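Local structure of ESXA (Geobacillus thermodenitrificans, 3ZBH) at the interface of chains A and B. The protein is of unknown function but belongs to the WXG100 (ESAT-6-like) family and is probably exported by a type VII secretion system. Residues are numbered along the deposited sequence; one frame, centred on the assembly and turned at random. Chains: chain A/B, ESXA.

Contact 1 lies at one end of the helix-packed A-B interface and contacts 2 and 3 at the other: the C-alpha centres of contacts 1 and 2 are about 29 Å apart, those of 1 and 3 about 36 Å. Contact 2 largely repeats contact 1 with the chains exchanged, though A:Phe54 and B:Phe54 take different rotamers and their neighbours differ. Contacts 2 and 3, about 8 Å apart between centres, share A:Val75 and B:Leu42 and form one continuous patch. Both helices of each chain take part, so two-fold repetition probably fastens the hairpins together at both ends of a WXG100-type dimer.

Contact 1: the interface of chains A and B. Residues chain A 38-39, 42, 54; chain B 21, 75, 79.
A:Met38 lays its terminal methyl CE over one face of the B:Tyr21 phenol ring, 3.5 Å from the B:Tyr21 ring centroid, in the helix-to-helix packing of two WXG100 chains. On the opposite face, CG1 of B:Val75 in its own chain lies over the centre. The ring of A:Phe54 receives a methyl on one face too: CG2 of B:Val75 is 3.7 Å from A:Phe54 CG, displaced toward the rim, as the two side chains slide past each other. The two methyls of B:Val75 thus serve different rings, one within the chain and one across the interface. The residues come from helix 11-45 of each chain, helix 49-97 of chain A and helix 48-95 of chain B. A bend at the far end of A:Met38 (chi3 61°) lays CE back over the tyrosine while the side chains run in opposite directions. The phenol oxygen OH of B:Tyr21 points toward the helix backbone of chain A, 3.2 Å from A:Met38 O, and A:Leu42 CD2 borders this oxygen. A:Leu42 stretches CG anti to the backbone N (chi1 -168°), which carries its methyls toward chain B. They meet B:Val75 tip to tip, with A:Leu42 CD1 3.9 Å from B:Val75 CG1. The same CD1 reaches the fork of B:Leu79, 3.8 Å from B:Leu79 CD1, where the two leucines cross obliquely.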
# COMPACT_ATOMS: atom_id res chain seq x y z
N MET A 38 8.99 4.83 8.93
CA MET A 38 8.22 4.67 10.17
C MET A 38 8.74 3.52 11.06
O MET A 38 8.86 3.68 12.27
CB MET A 38 6.73 4.51 9.85
CG MET A 38 6.09 5.79 9.31
SD MET A 38 4.57 5.52 8.36
CE MET A 38 3.55 4.76 9.63
N SER A 39 9.02 2.36 10.46
CA SER A 39 9.59 1.24 11.19
C SER A 39 10.92 1.62 11.90
O SER A 39 11.17 1.25 13.06
CB SER A 39 9.81 0.08 10.25
OG SER A 39 9.78 -1.12 10.97
N LEU A 42 10.10 3.80 14.80
CA LEU A 42 9.48 3.01 15.87
C LEU A 42 10.53 2.29 16.70
O LEU A 42 10.44 2.21 17.91
CB LEU A 42 8.50 2.00 15.27
CG LEU A 42 7.56 1.28 16.23
CD1 LEU A 42 6.52 2.25 16.78
CD2 LEU A 42 6.86 0.12 15.50
N PHE A 54 5.97 -6.66 16.68
CA PHE A 54 5.41 -5.75 15.67
C PHE A 54 6.38 -5.61 14.49
O PHE A 54 6.00 -5.64 13.33
CB PHE A 54 5.14 -4.35 16.26
CG PHE A 54 3.85 -4.23 17.05
CD1 PHE A 54 2.70 -4.93 16.68
CD2 PHE A 54 3.77 -3.36 18.14
CE1 PHE A 54 1.52 -4.77 17.38
CE2 PHE A 54 2.59 -3.20 18.85
CZ PHE A 54 1.46 -3.92 18.47
N TYR B 21 0.85 6.01 11.62
CA TYR B 21 0.40 4.62 11.54
C TYR B 21 -1.11 4.48 11.20
O TYR B 21 -1.50 3.64 10.36
CB TYR B 21 0.78 3.86 12.82
CG TYR B 21 2.21 3.36 12.74
CD1 TYR B 21 2.50 2.17 12.10
CD2 TYR B 21 3.27 4.11 13.25
CE1 TYR B 21 3.80 1.71 11.98
CE2 TYR B 21 4.58 3.66 13.16
CZ TYR B 21 4.83 2.46 12.53
OH TYR B 21 6.11 2.00 12.40
N VAL B 75 -0.33 -0.87 16.11
CA VAL B 75 0.81 0.01 16.45
C VAL B 75 0.34 1.42 16.78
O VAL B 75 0.77 2.01 17.76
CB VAL B 75 1.87 0.05 15.31
CG1 VAL B 75 2.97 1.11 15.60
CG2 VAL B 75 2.52 -1.33 15.13
N LEU B 79 0.97 3.17 20.42
CA LEU B 79 1.70 4.46 20.48
C LEU B 79 0.92 5.56 21.18
O LEU B 79 1.48 6.34 21.95
CB LEU B 79 2.10 4.93 19.09
CG LEU B 79 3.30 4.17 18.48
CD1 LEU B 79 3.43 4.45 17.00
CD2 LEU B 79 4.58 4.55 19.22

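Contact 2: the interface of chains A and B. Residues chain A 21, 71-72, 75; chain B 38-39, 42, 54.
An aromatic contact joins A:Tyr21 to B:Phe54, edge-to-face with ring planes at 89°. The A:Tyr21 edge is turned to one face of B:Phe54 beside CZ: A:Tyr21 CE1 is 3.7 Å from B:Phe54 CZ, and that CZ lies in the tyrosine plane. B:Phe54 takes this place with CG trans to the backbone N (chi1 173°), whereas A:Phe54 has CG opposite the carbonyl carbon (chi1 -81°). Methyls cover both tyrosine faces, B:Met38 CE at 3.5 Å from the A:Tyr21 ring centroid and, within chain A, A:Val75 CG1 opposite. Apolar packing continues on B:Phe54, which A:Val75 crosses at about a right angle, its CG2 3.4 Å from B:Phe54 CD1. A:Leu71 and, less closely, A:Leu72 border the same ring, with A:Leu71 CD2 3.7 Å from B:Phe54 CE1. A:Val75 CG1 also meets B:Leu42 CD2 tip to tip at 3.9 Å. A weak hydrogen bond, 2.9 Å long, runs from the phenol OH of A:Tyr21 to the main-chain O of B:Met38. Replacing A:Tyr21 by an alanine removes the phenol, which would probably leave B:Met38 O without this donor, B:Met38 CE without the face it covers and B:Phe54 without the tyrosine edge. In this WXG100 protein the patch holds both helices of chain A against the helical hairpin of chain B, a pairing that probably stabilises the dimer.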
# COMPACT_ATOMS: atom_id res chain seq x y z
N TYR A 21 -3.47 1.58 -13.09
CA TYR A 21 -2.52 0.55 -12.62
C TYR A 21 -1.12 1.10 -12.34
O TYR A 21 -0.50 0.72 -11.34
CB TYR A 21 -2.48 -0.66 -13.56
CG TYR A 21 -3.58 -1.66 -13.27
CD1 TYR A 21 -3.40 -2.66 -12.31
CD2 TYR A 21 -4.82 -1.59 -13.94
CE1 TYR A 21 -4.40 -3.58 -12.02
CE2 TYR A 21 -5.82 -2.50 -13.64
CZ TYR A 21 -5.63 -3.47 -12.69
OH TYR A 21 -6.61 -4.38 -12.40
N LEU A 71 3.50 -6.63 -9.71
CA LEU A 71 2.28 -7.05 -10.40
C LEU A 71 1.52 -5.90 -11.06
O LEU A 71 1.17 -5.99 -12.25
CB LEU A 71 1.37 -7.86 -9.46
CG LEU A 71 0.11 -8.49 -10.06
CD1 LEU A 71 0.47 -9.54 -11.12
CD2 LEU A 71 -0.77 -9.09 -8.96
N LEU A 72 1.28 -4.81 -10.32
CA LEU A 72 0.54 -3.67 -10.84
C LEU A 72 1.23 -2.99 -12.01
O LEU A 72 0.58 -2.55 -12.97
CB LEU A 72 0.22 -2.64 -9.75
CG LEU A 72 -0.65 -3.18 -8.60
CD1 LEU A 72 -0.75 -2.09 -7.51
CD2 LEU A 72 -2.02 -3.71 -9.06
N VAL A 75 0.80 -5.14 -15.24
CA VAL A 75 -0.54 -4.96 -15.81
C VAL A 75 -0.59 -3.64 -16.57
O VAL A 75 -1.08 -3.60 -17.70
CB VAL A 75 -1.66 -5.08 -14.76
CG1 VAL A 75 -3.02 -4.76 -15.39
CG2 VAL A 75 -1.67 -6.50 -14.20
N MET B 38 -10.65 -2.07 -9.71
CA MET B 38 -9.75 -2.24 -10.88
C MET B 38 -9.65 -3.67 -11.41
O MET B 38 -9.49 -3.86 -12.63
CB MET B 38 -8.36 -1.68 -10.59
CG MET B 38 -8.34 -0.16 -10.61
SD MET B 38 -6.96 0.50 -9.69
CE MET B 38 -5.57 -0.07 -10.66
N SER B 39 -9.77 -4.65 -10.52
CA SER B 39 -9.79 -6.04 -10.93
C SER B 39 -11.03 -6.37 -11.75
O SER B 39 -10.94 -7.11 -12.73
CB SER B 39 -9.74 -6.98 -9.73
OG SER B 39 -8.42 -7.08 -9.26
N LEU B 42 -10.69 -4.79 -15.09
CA LEU B 42 -9.75 -5.60 -15.90
C LEU B 42 -10.41 -6.84 -16.48
O LEU B 42 -10.19 -7.16 -17.65
CB LEU B 42 -8.53 -6.00 -15.08
CG LEU B 42 -7.34 -6.49 -15.90
CD1 LEU B 42 -6.82 -5.36 -16.77
CD2 LEU B 42 -6.24 -6.99 -14.97
N PHE B 54 -3.87 -12.28 -13.63
CA PHE B 54 -3.82 -11.21 -12.65
C PHE B 54 -4.56 -11.56 -11.36
O PHE B 54 -4.01 -11.35 -10.29
CB PHE B 54 -4.29 -9.87 -13.20
CG PHE B 54 -4.40 -8.79 -12.16
CD1 PHE B 54 -3.27 -8.11 -11.72
CD2 PHE B 54 -5.63 -8.48 -11.58
CE1 PHE B 54 -3.36 -7.13 -10.75
CE2 PHE B 54 -5.72 -7.50 -10.60
CZ PHE B 54 -4.59 -6.82 -10.19

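Contact 3: the interface of chains A and B. Residues chain A 14, 17, 75, 79, 82; chain B 41-42, 45-46.
B:Ile45 meets A:Val17 tip to tip because its CG1 lies between the backbone N and the carbonyl carbon (chi1 65°) and the chain then runs straight out to CD1. This methyl is 3.7 Å from A:Val17 CG1, and A:Leu14 CD2 and A:Leu79 CD2 also border it. CG of B:Trp46 lies opposite the carbonyl carbon (chi1 -86°), which turns the indole toward helix 49-97 of chain A. There A:Leu79 presses CD2 onto one indole face toward the rim, 3.5 Å from B:Trp46 CZ2. B:Leu42 CD1 lies over the same face and is 3.9 Å from A:Leu79 CD2. The six-membered end of the indole reaches A:Val75, with CH2 of B:Trp46 4.0 Å from A:Val75 CG1. At the pyrrole side, NE1 of B:Trp46 faces the hydroxyl OG of A:Ser82 at 3.6 Å, a proximity only. A:Val17 CG2 and B:Thr41 CG2 add a methyl contact at 3.9 Å. The end of helix 11-45 of chain B thus packs by B:Thr41 and B:Ile45 on helix 11-45 of chain A, while B:Trp46, opening the WXG motif in the turn after it, packs on helix 49-97.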
# COMPACT_ATOMS: atom_id res chain seq x y z
N LEU A 14 -8.40 1.73 -22.73
CA LEU A 14 -7.28 0.91 -22.27
C LEU A 14 -6.16 1.71 -21.63
O LEU A 14 -5.62 1.31 -20.60
CB LEU A 14 -6.73 0.06 -23.42
CG LEU A 14 -7.54 -1.14 -23.89
CD1 LEU A 14 -7.03 -1.61 -25.25
CD2 LEU A 14 -7.53 -2.30 -22.90
N VAL A 17 -7.19 2.92 -18.12
CA VAL A 17 -7.01 1.83 -17.16
C VAL A 17 -5.53 1.54 -16.90
O VAL A 17 -5.14 1.23 -15.77
CB VAL A 17 -7.81 0.57 -17.57
CG1 VAL A 17 -7.69 -0.52 -16.51
CG2 VAL A 17 -9.29 0.91 -17.76
N VAL A 75 0.80 -5.14 -15.24
CA VAL A 75 -0.54 -4.96 -15.81
C VAL A 75 -0.59 -3.64 -16.57
O VAL A 75 -1.08 -3.60 -17.70
CB VAL A 75 -1.66 -5.08 -14.76
CG1 VAL A 75 -3.02 -4.76 -15.39
CG2 VAL A 75 -1.67 -6.50 -14.20
N LEU A 79 -1.36 -3.21 -20.54
CA LEU A 79 -2.54 -2.46 -20.99
C LEU A 79 -2.10 -1.40 -22.00
O LEU A 79 -2.71 -1.27 -23.08
CB LEU A 79 -3.31 -1.86 -19.80
CG LEU A 79 -4.09 -2.88 -18.96
CD1 LEU A 79 -4.49 -2.32 -17.61
CD2 LEU A 79 -5.33 -3.36 -19.71
N SER A 82 -1.35 -3.24 -25.22
CA SER A 82 -2.63 -3.58 -25.89
C SER A 82 -3.25 -2.41 -26.64
O SER A 82 -3.72 -2.57 -27.78
CB SER A 82 -3.65 -4.08 -24.86
OG SER A 82 -3.13 -5.18 -24.17
N THR B 41 -12.84 -4.11 -13.45
CA THR B 41 -12.62 -3.38 -14.71
C THR B 41 -11.75 -4.22 -15.65
O THR B 41 -12.06 -4.39 -16.85
CB THR B 41 -11.96 -2.01 -14.45
OG1 THR B 41 -12.76 -1.25 -13.55
CG2 THR B 41 -11.82 -1.20 -15.73
N LEU B 42 -10.69 -4.79 -15.09
CA LEU B 42 -9.75 -5.60 -15.90
C LEU B 42 -10.41 -6.84 -16.48
O LEU B 42 -10.19 -7.16 -17.65
CB LEU B 42 -8.53 -6.00 -15.08
CG LEU B 42 -7.34 -6.49 -15.90
CD1 LEU B 42 -6.82 -5.36 -16.77
CD2 LEU B 42 -6.24 -6.99 -14.97
N ILE B 45 -12.24 -5.85 -19.67
CA ILE B 45 -11.50 -5.29 -20.80
C ILE B 45 -10.49 -6.24 -21.45
O ILE B 45 -10.05 -6.00 -22.57
CB ILE B 45 -10.88 -3.90 -20.49
CG1 ILE B 45 -9.80 -4.00 -19.42
CG2 ILE B 45 -11.96 -2.90 -20.09
CD1 ILE B 45 -9.10 -2.69 -19.15
N TRP B 46 -10.15 -7.32 -20.75
CA TRP B 46 -9.32 -8.38 -21.31
C TRP B 46 -10.11 -9.62 -21.40
O TRP B 46 -11.12 -9.77 -20.71
CB TRP B 46 -8.10 -8.68 -20.44
CG TRP B 46 -6.90 -7.80 -20.69
CD1 TRP B 46 -6.67 -6.95 -21.76
CD2 TRP B 46 -5.71 -7.68 -19.84
NE1 TRP B 46 -5.46 -6.29 -21.63
CE2 TRP B 46 -4.83 -6.69 -20.50
CE3 TRP B 46 -5.30 -8.25 -18.64
CZ2 TRP B 46 -3.60 -6.34 -19.97
CZ3 TRP B 46 -4.06 -7.87 -18.11
CH2 TRP B 46 -3.24 -6.93 -18.75